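UDP-galactopyranose mutase (Deinococcus radiodurans, PDB 3HDQ) probably interconverts UDP-galactopyranose and UDP-galactofuranose, working with a bound FAD cofactor. Local coordinates at residues H109-S114 against L120-N125; S165-D170 against V199-N204; E46-S51 against A382-L387. All blocks are in the same frame, centred on the assembly; numbering follows the deposited sequence.

Contact 1 (H109-S114 against L120-N125); sequences HRVLAS and LPIPIN. With GDU (galactose-uridine-5'-diphosphate), chain K.
Val111 and Ile122 are neighbours on one face of a beta hairpin, their side chains running alongside each other, and meet where Val111 CG1 lies 3.6 Å from Ile122 CG2. Ala113 CB, on that face too, packs on the same methyl at 4.0 Å from Ile122 CG2. The other branch of Ile122 is turned elsewhere: CG1 sits opposite the backbone N (chi1 179°), bringing Ile122 CG1 to 3.9 Å from uracil O4 of the bound UDP-galactose. Beneath the side chains, Ala113 and Leu120 form an antiparallel hydrogen-bonded pair, with Ala113 N to Leu120 O at 2.6 Å and Leu120 N to Ala113 O at 2.9 Å. Toward Ile122 the ladder slackens. The bond from Ile122 N to Val111 O is weak, and a water accepts from Val111 N and probably donates to Ile122 O. Just before the strand, the edge of the His109 ring meets the galactose, NE2 hydrogen-bonding O6' at 3.2 Å, while ND1 bonds Tyr107 OH; together the two bonds probably hold the ring's rotation. A leucine in place of His109 would probably leave both O6' and the Tyr107 hydroxyl without this mate. The hairpin and the residue leading into it thus offer an apolar branch to the substrate's uracil and a polar ring edge to its sugar.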
# COMPACT_ATOMS: atom_id res chain seq x y z
N HIS A 109 -23.86 -8.82 5.16
CA HIS A 109 -24.04 -7.44 5.62
C HIS A 109 -25.48 -7.19 6.07
O HIS A 109 -26.42 -7.68 5.45
CB HIS A 109 -23.67 -6.50 4.45
CG HIS A 109 -23.61 -5.04 4.79
ND1 HIS A 109 -22.78 -4.53 5.77
CD2 HIS A 109 -24.20 -3.97 4.21
CE1 HIS A 109 -22.90 -3.21 5.81
NE2 HIS A 109 -23.75 -2.84 4.87
N ARG A 110 -25.65 -6.44 7.14
CA ARG A 110 -26.97 -6.08 7.63
C ARG A 110 -27.04 -4.60 7.92
O ARG A 110 -26.13 -4.03 8.54
CB ARG A 110 -27.34 -6.89 8.88
CG ARG A 110 -27.61 -8.36 8.56
CD ARG A 110 -27.83 -9.16 9.82
NE ARG A 110 -28.43 -10.46 9.55
CZ ARG A 110 -27.75 -11.59 9.39
NH1 ARG A 110 -26.43 -11.60 9.44
NH2 ARG A 110 -28.40 -12.72 9.16
N VAL A 111 -28.11 -3.98 7.46
CA VAL A 111 -28.29 -2.54 7.58
C VAL A 111 -29.53 -2.24 8.41
O VAL A 111 -30.57 -2.90 8.27
CB VAL A 111 -28.41 -1.89 6.20
CG1 VAL A 111 -28.54 -0.36 6.33
CG2 VAL A 111 -27.22 -2.30 5.30
N LEU A 112 -29.42 -1.24 9.28
CA LEU A 112 -30.56 -0.77 10.04
C LEU A 112 -30.88 0.66 9.63
O LEU A 112 -29.99 1.48 9.43
CB LEU A 112 -30.25 -0.84 11.54
CG LEU A 112 -30.78 -1.96 12.44
CD1 LEU A 112 -31.10 -3.24 11.70
CD2 LEU A 112 -29.77 -2.24 13.56
N ALA A 113 -32.17 0.97 9.48
CA ALA A 113 -32.57 2.33 9.16
C ALA A 113 -33.10 3.03 10.40
O ALA A 113 -33.89 2.46 11.15
CB ALA A 113 -33.62 2.34 8.05
N SER A 114 -32.66 4.26 10.61
CA SER A 114 -33.11 5.06 11.73
C SER A 114 -34.39 5.81 11.36
O SER A 114 -34.38 6.76 10.57
CB SER A 114 -32.02 6.03 12.17
OG SER A 114 -32.48 6.86 13.22
N LEU A 120 -34.45 -0.05 12.54
CA LEU A 120 -35.32 -1.03 11.90
C LEU A 120 -34.66 -1.61 10.66
O LEU A 120 -33.97 -0.90 9.95
CB LEU A 120 -36.64 -0.35 11.51
CG LEU A 120 -37.85 -0.45 12.45
CD1 LEU A 120 -37.44 -0.79 13.87
CD2 LEU A 120 -38.68 0.83 12.39
N PRO A 121 -34.91 -2.90 10.38
CA PRO A 121 -34.32 -3.52 9.19
C PRO A 121 -34.73 -2.82 7.89
O PRO A 121 -35.92 -2.51 7.69
CB PRO A 121 -34.90 -4.94 9.21
CG PRO A 121 -35.35 -5.16 10.61
CD PRO A 121 -35.77 -3.83 11.12
N ILE A 122 -33.75 -2.56 7.04
CA ILE A 122 -33.97 -2.23 5.64
C ILE A 122 -33.08 -3.21 4.90
O ILE A 122 -31.93 -3.40 5.30
CB ILE A 122 -33.57 -0.76 5.34
CG1 ILE A 122 -33.79 -0.42 3.86
CG2 ILE A 122 -32.12 -0.48 5.72
CD1 ILE A 122 -35.18 0.08 3.56
N PRO A 123 -33.59 -3.88 3.86
CA PRO A 123 -34.92 -3.81 3.23
C PRO A 123 -36.08 -3.91 4.22
O PRO A 123 -35.97 -4.59 5.23
CB PRO A 123 -34.94 -5.05 2.32
CG PRO A 123 -33.55 -5.39 2.09
CD PRO A 123 -32.78 -4.98 3.31
N ILE A 124 -37.18 -3.22 3.92
CA ILE A 124 -38.40 -3.35 4.71
C ILE A 124 -38.84 -4.81 4.73
O ILE A 124 -38.92 -5.45 3.68
CB ILE A 124 -39.55 -2.49 4.13
CG1 ILE A 124 -39.18 -1.00 4.19
CG2 ILE A 124 -40.87 -2.79 4.84
CD1 ILE A 124 -40.23 -0.06 3.63
N ASN A 125 -39.10 -5.34 5.92
CA ASN A 125 -39.62 -6.71 6.05
C ASN A 125 -40.72 -6.84 7.11
O ASN A 125 -41.17 -5.84 7.67
CB ASN A 125 -38.49 -7.71 6.31
CG ASN A 125 -37.92 -7.63 7.72
OD1 ASN A 125 -38.47 -6.96 8.59
ND2 ASN A 125 -36.81 -8.32 7.94
N1 GDU K . -32.65 3.73 -0.61
C2 GDU K . -33.31 4.31 0.28
N3 GDU K . -33.40 4.27 1.54
C4 GDU K . -32.57 3.36 2.09
C5 GDU K . -31.70 2.57 1.18
C6 GDU K . -31.78 2.80 -0.14
O2 GDU K . -34.17 5.30 -0.26
O4 GDU K . -32.51 3.22 3.31
C1D GDU K . -32.74 4.03 -2.01
C2D GDU K . -31.96 5.25 -2.56
O2D GDU K . -32.55 5.81 -3.72
C3D GDU K . -30.62 4.60 -2.85
C4D GDU K . -31.11 3.34 -3.56
O4D GDU K . -32.30 2.96 -2.87
O3D GDU K . -29.81 5.44 -3.67
C5D GDU K . -30.07 2.26 -3.82
O5D GDU K . -29.66 1.85 -2.50
PA GDU K . -28.18 1.33 -2.19
O1A GDU K . -28.20 0.70 -0.84
O2A GDU K . -27.84 0.31 -3.20
O3A GDU K . -27.16 2.54 -2.13
PB GDU K . -25.62 2.39 -2.45
O1B GDU K . -25.15 3.78 -2.28
O2B GDU K . -25.26 1.96 -3.82
O3B GDU K . -24.82 1.51 -1.37
C1' GDU K . -23.55 0.84 -1.38
C2' GDU K . -23.71 -0.55 -2.03
C3' GDU K . -24.93 -1.20 -1.35
C4' GDU K . -24.55 -1.50 0.13
C5' GDU K . -24.01 -0.20 0.78
C6' GDU K . -23.32 -0.42 2.16
O2' GDU K . -23.82 -0.45 -3.46
O3' GDU K . -25.31 -2.38 -2.08
O4' GDU K . -23.54 -2.54 0.12
O5' GDU K . -23.14 0.68 0.01
O6' GDU K . -24.19 -0.12 3.27
O HOH W 1 -29.97 -5.29 5.84

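Contact 2 (S165-D170 against V199-N204); sequences SKVGRD and VPTRTN. With GDU (galactose-uridine-5'-diphosphate), chain K.
Val167 and Thr201 meet end-on, methyl against methyl, with Val167 CG1 only 3.2 Å from Thr201 CG2. That is tight for two carbons, and part of the closeness may be coordinate error. Val167 presents CG1 because this branch lies opposite its own carbonyl carbon, beside the backbone N (chi1 -63°). Thr201, by contrast, has an unstaggered torsion (chi1 23°), which may share the uncertainty of this close approach. Around this apolar spot Phe146 of helix 139-149 packs on Val167, and Ile124 on Thr201. The other half of the contact is loose. Lys166 runs out extended toward solvent and crosses Thr201 at a slant; its CD comes no nearer than 4.0 Å to Thr201 OG1, and no hydrogen bond spans the two segments. The helical side is itself irregular, since helix 159-184 is kinked on both sides of Gly168, which has a positive phi. Two residues before Thr201, Val199 sets its CG2 3.7 Å from C6 of the uracil of UDP-galactose. With one close methyl pair and no hydrogen bond between the segments, the contact sets the kinked helix against the substrate-lining loop by shape, not by directional bonds, leaving the lysine's charge to the solvent side.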
# COMPACT_ATOMS: atom_id res chain seq x y z
N SER A 165 -46.08 1.58 -5.13
CA SER A 165 -46.97 0.57 -5.68
C SER A 165 -46.82 -0.79 -5.00
O SER A 165 -47.56 -1.74 -5.31
CB SER A 165 -46.73 0.41 -7.19
OG SER A 165 -45.49 -0.24 -7.45
N LYS A 166 -45.86 -0.89 -4.08
CA LYS A 166 -45.62 -2.14 -3.37
C LYS A 166 -45.90 -2.06 -1.87
O LYS A 166 -46.45 -2.99 -1.29
CB LYS A 166 -44.19 -2.64 -3.63
CG LYS A 166 -43.95 -3.02 -5.08
CD LYS A 166 -42.56 -3.59 -5.30
CE LYS A 166 -42.30 -3.73 -6.80
NZ LYS A 166 -41.00 -4.38 -7.09
N VAL A 167 -45.52 -0.94 -1.26
CA VAL A 167 -45.68 -0.78 0.19
C VAL A 167 -46.39 0.50 0.58
O VAL A 167 -46.49 0.83 1.76
CB VAL A 167 -44.32 -0.80 0.92
CG1 VAL A 167 -43.64 -2.14 0.73
CG2 VAL A 167 -43.44 0.35 0.44
N GLY A 168 -46.89 1.23 -0.41
CA GLY A 168 -47.71 2.39 -0.14
C GLY A 168 -46.94 3.64 0.22
O GLY A 168 -45.72 3.67 0.25
N ARG A 169 -47.70 4.68 0.54
CA ARG A 169 -47.18 6.04 0.65
C ARG A 169 -46.49 6.35 1.99
O ARG A 169 -45.53 7.12 2.03
CB ARG A 169 -48.34 7.01 0.37
CG ARG A 169 -47.99 8.47 0.46
CD ARG A 169 -47.14 8.93 -0.70
NE ARG A 169 -47.64 8.50 -2.01
CZ ARG A 169 -47.13 8.92 -3.16
NH1 ARG A 169 -46.12 9.78 -3.15
NH2 ARG A 169 -47.62 8.48 -4.31
N ASP A 170 -46.97 5.78 3.08
CA ASP A 170 -46.33 6.04 4.38
C ASP A 170 -44.94 5.38 4.50
O ASP A 170 -43.98 6.01 4.95
CB ASP A 170 -47.22 5.59 5.54
CG ASP A 170 -46.72 6.09 6.87
OD1 ASP A 170 -46.64 5.30 7.84
OD2 ASP A 170 -46.38 7.29 6.95
N VAL A 199 -33.46 -2.00 -3.77
CA VAL A 199 -33.77 -2.49 -2.44
C VAL A 199 -35.13 -3.16 -2.43
O VAL A 199 -36.15 -2.50 -2.32
CB VAL A 199 -33.75 -1.34 -1.42
CG1 VAL A 199 -33.98 -1.87 -0.02
CG2 VAL A 199 -32.43 -0.56 -1.51
N PRO A 200 -35.15 -4.49 -2.51
CA PRO A 200 -36.44 -5.18 -2.61
C PRO A 200 -37.23 -5.07 -1.30
O PRO A 200 -36.63 -4.95 -0.23
CB PRO A 200 -36.00 -6.63 -2.82
CG PRO A 200 -34.79 -6.75 -1.87
CD PRO A 200 -34.08 -5.39 -2.01
N THR A 201 -38.55 -5.08 -1.38
CA THR A 201 -39.38 -5.23 -0.18
C THR A 201 -39.66 -6.69 0.07
O THR A 201 -39.85 -7.46 -0.86
CB THR A 201 -40.70 -4.45 -0.26
OG1 THR A 201 -41.04 -4.22 -1.64
CG2 THR A 201 -40.56 -3.10 0.48
N ARG A 202 -39.67 -7.08 1.34
CA ARG A 202 -39.83 -8.48 1.69
C ARG A 202 -41.05 -8.69 2.57
O ARG A 202 -41.41 -7.81 3.35
CB ARG A 202 -38.59 -8.98 2.43
CG ARG A 202 -37.30 -8.76 1.66
CD ARG A 202 -36.12 -9.29 2.44
NE ARG A 202 -34.92 -9.33 1.61
CZ ARG A 202 -33.69 -9.24 2.10
NH1 ARG A 202 -33.51 -9.10 3.41
NH2 ARG A 202 -32.65 -9.28 1.28
N THR A 203 -41.67 -9.85 2.43
CA THR A 203 -42.73 -10.27 3.34
C THR A 203 -42.23 -11.31 4.35
O THR A 203 -42.95 -11.67 5.28
CB THR A 203 -43.93 -10.86 2.58
OG1 THR A 203 -43.52 -12.01 1.85
CG2 THR A 203 -44.52 -9.82 1.62
N ASN A 204 -41.00 -11.80 4.16
CA ASN A 204 -40.40 -12.73 5.12
C ASN A 204 -39.67 -11.99 6.26
O ASN A 204 -39.86 -10.78 6.43
CB ASN A 204 -39.47 -13.73 4.42
CG ASN A 204 -38.24 -13.07 3.81
OD1 ASN A 204 -37.89 -11.95 4.16
ND2 ASN A 204 -37.58 -13.77 2.88
N1 GDU K . -32.65 3.73 -0.61
C2 GDU K . -33.31 4.31 0.28
N3 GDU K . -33.40 4.27 1.54
C4 GDU K . -32.57 3.36 2.09
C5 GDU K . -31.70 2.57 1.18
C6 GDU K . -31.78 2.80 -0.14
O2 GDU K . -34.17 5.30 -0.26
O4 GDU K . -32.51 3.22 3.31
C1D GDU K . -32.74 4.03 -2.01
C2D GDU K . -31.96 5.25 -2.56
O2D GDU K . -32.55 5.81 -3.72
C3D GDU K . -30.62 4.60 -2.85
C4D GDU K . -31.11 3.34 -3.56
O4D GDU K . -32.30 2.96 -2.87
O3D GDU K . -29.81 5.44 -3.67
C5D GDU K . -30.07 2.26 -3.82
O5D GDU K . -29.66 1.85 -2.50
PA GDU K . -28.18 1.33 -2.19
O1A GDU K . -28.20 0.70 -0.84
O2A GDU K . -27.84 0.31 -3.20
O3A GDU K . -27.16 2.54 -2.13
PB GDU K . -25.62 2.39 -2.45
O1B GDU K . -25.15 3.78 -2.28
O2B GDU K . -25.26 1.96 -3.82
O3B GDU K . -24.82 1.51 -1.37
C1' GDU K . -23.55 0.84 -1.38
C2' GDU K . -23.71 -0.55 -2.03
C3' GDU K . -24.93 -1.20 -1.35
C4' GDU K . -24.55 -1.50 0.13
C5' GDU K . -24.01 -0.20 0.78
C6' GDU K . -23.32 -0.42 2.16
O2' GDU K . -23.82 -0.45 -3.46
O3' GDU K . -25.31 -2.38 -2.08
O4' GDU K . -23.54 -2.54 0.12
O5' GDU K . -23.14 0.68 0.01
O6' GDU K . -24.19 -0.12 3.27

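Contact 3 (E46-S51 against A382-L387); sequences ERLASS and ATFRRL
Leu48 O is gripped twice by Ser51 as helix 39-50 ends: Ser51 OG bonds it at 2.7 Å and Ser51 N at 3.1 Å, both from the same face of its carbonyl plane. The two residues so tied also border the ring of Phe384, which reaches across from helix 373-388. Phe384 CG stands opposite its backbone N (chi1 173°), which points the ring at helix 39-50. Over one face lies Arg47 CB, 3.5 Å from the ring centroid and 9° off its normal, a CH-pi contact nearly centred on the ring. At the ring's edge Leu48 CD1 comes to 3.7 Å from Phe384 CE1, the leucine running alongside the phenylalanine against its direction. Beyond CB the arginine bends at chi2 and chi3, so its guanidinium leads away from the phenylalanine, the two planes 68° apart. There it meets Glu46 side-on in a two-nitrogen salt bridge, Arg47 NE to Glu46 OE1 at 2.8 Å and Arg47 NH1 to Glu46 OE2 at 2.9 Å. Arg100 forms a salt bridge to the same carboxylate, whose negative charge would probably offset the closeness of the two guanidinium groups; Tyr97 also bonds to it. Chemistry is divided along one side chain: the aliphatic root of Arg47 joins the N-terminal Rossmann-type helix to the C-terminal helix through an aromatic face, while its charged end pairs with Glu46 of its own helix.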
# COMPACT_ATOMS: atom_id res chain seq x y z
N GLU A 46 -5.37 -8.23 -15.93
CA GLU A 46 -4.98 -9.59 -15.55
C GLU A 46 -5.22 -10.60 -16.68
O GLU A 46 -4.35 -11.40 -16.99
CB GLU A 46 -5.71 -10.03 -14.27
CG GLU A 46 -5.27 -11.39 -13.73
CD GLU A 46 -6.01 -12.55 -14.38
OE1 GLU A 46 -7.22 -12.42 -14.67
OE2 GLU A 46 -5.38 -13.60 -14.61
N ARG A 47 -6.42 -10.55 -17.27
CA ARG A 47 -6.78 -11.44 -18.37
C ARG A 47 -5.87 -11.25 -19.58
O ARG A 47 -5.32 -12.21 -20.09
CB ARG A 47 -8.24 -11.24 -18.78
CG ARG A 47 -9.25 -11.68 -17.72
CD ARG A 47 -9.34 -13.21 -17.61
NE ARG A 47 -8.17 -13.77 -16.95
CZ ARG A 47 -7.70 -14.99 -17.17
NH1 ARG A 47 -6.62 -15.42 -16.52
NH2 ARG A 47 -8.30 -15.78 -18.05
N LEU A 48 -5.71 -10.00 -20.03
CA LEU A 48 -4.87 -9.74 -21.19
C LEU A 48 -3.42 -10.17 -20.91
O LEU A 48 -2.75 -10.75 -21.78
CB LEU A 48 -4.93 -8.26 -21.59
CG LEU A 48 -5.98 -7.63 -22.55
CD1 LEU A 48 -6.49 -8.60 -23.62
CD2 LEU A 48 -7.13 -6.94 -21.83
N ALA A 49 -2.95 -9.92 -19.69
CA ALA A 49 -1.58 -10.26 -19.31
C ALA A 49 -1.31 -11.76 -19.39
O ALA A 49 -0.24 -12.20 -19.82
CB ALA A 49 -1.28 -9.76 -17.90
N SER A 50 -2.30 -12.54 -18.95
CA SER A 50 -2.16 -13.99 -18.90
C SER A 50 -2.14 -14.58 -20.31
O SER A 50 -1.68 -15.70 -20.51
CB SER A 50 -3.31 -14.60 -18.11
OG SER A 50 -4.49 -14.63 -18.91
N SER A 51 -2.66 -13.83 -21.28
CA SER A 51 -2.65 -14.30 -22.66
C SER A 51 -1.42 -13.80 -23.40
O SER A 51 -1.28 -14.03 -24.60
CB SER A 51 -3.92 -13.86 -23.39
OG SER A 51 -3.96 -12.45 -23.50
N ALA A 382 -16.47 -10.47 -19.74
CA ALA A 382 -17.18 -10.60 -21.01
C ALA A 382 -16.53 -9.75 -22.09
O ALA A 382 -16.51 -10.13 -23.26
CB ALA A 382 -18.67 -10.25 -20.85
N THR A 383 -16.00 -8.59 -21.70
CA THR A 383 -15.27 -7.74 -22.64
C THR A 383 -14.00 -8.46 -23.09
O THR A 383 -13.63 -8.38 -24.26
CB THR A 383 -14.92 -6.37 -22.02
OG1 THR A 383 -16.12 -5.64 -21.77
CG2 THR A 383 -14.05 -5.56 -22.96
N PHE A 384 -13.35 -9.17 -22.18
CA PHE A 384 -12.13 -9.90 -22.52
C PHE A 384 -12.40 -10.96 -23.59
O PHE A 384 -11.68 -11.05 -24.57
CB PHE A 384 -11.49 -10.54 -21.28
CG PHE A 384 -10.33 -11.45 -21.61
CD1 PHE A 384 -9.17 -10.94 -22.18
CD2 PHE A 384 -10.40 -12.82 -21.33
CE1 PHE A 384 -8.11 -11.77 -22.48
CE2 PHE A 384 -9.34 -13.65 -21.62
CZ PHE A 384 -8.18 -13.13 -22.20
N ARG A 385 -13.45 -11.76 -23.39
CA ARG A 385 -13.85 -12.75 -24.39
C ARG A 385 -14.16 -12.12 -25.76
O ARG A 385 -13.88 -12.71 -26.80
CB ARG A 385 -15.05 -13.57 -23.90
CG ARG A 385 -14.67 -14.71 -22.98
CD ARG A 385 -15.91 -15.47 -22.50
NE ARG A 385 -16.31 -15.10 -21.15
CZ ARG A 385 -17.36 -14.34 -20.84
NH1 ARG A 385 -18.13 -13.84 -21.80
NH2 ARG A 385 -17.63 -14.07 -19.57
N ARG A 386 -14.76 -10.93 -25.77
CA ARG A 386 -14.97 -10.24 -27.04
C ARG A 386 -13.66 -9.76 -27.67
O ARG A 386 -13.44 -9.96 -28.85
CB ARG A 386 -15.97 -9.09 -26.89
CG ARG A 386 -17.40 -9.56 -26.69
CD ARG A 386 -18.39 -8.48 -27.10
NE ARG A 386 -17.96 -7.18 -26.61
CZ ARG A 386 -18.23 -6.70 -25.39
NH1 ARG A 386 -18.95 -7.42 -24.53
NH2 ARG A 386 -17.79 -5.50 -25.05
N LEU A 387 -12.77 -9.15 -26.89
CA LEU A 387 -11.47 -8.75 -27.43
C LEU A 387 -10.76 -9.94 -28.05
O LEU A 387 -10.09 -9.81 -29.06
CB LEU A 387 -10.56 -8.13 -26.36
CG LEU A 387 -10.47 -6.62 -26.13
CD1 LEU A 387 -11.05 -5.84 -27.29
CD2 LEU A 387 -11.16 -6.23 -24.84

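In the fold
From the N terminus, strand 30-35 leads into helix 39-50, which carries the first half of contact 3; its partner waits on helix 373-388, some 330 residues on. Contacts 1 and 2 both nest inside this long loop. Contact 1 closes first, as the tight hairpin 111-115/118-122 at the rim of the mixed sheet. Contact 2 follows in series, bringing the loop after helix 159-184 back onto that helix. These two touch, with a probable hydrogen bond between Ile124 O and Arg202 N, and both line the UDP-galactose site. Contact 3 joins helices near the two ends of the chain beside the parallel sheet, its centre about 39 Å from that of contact 1 and 41 Å from that of contact 2, across the molecule.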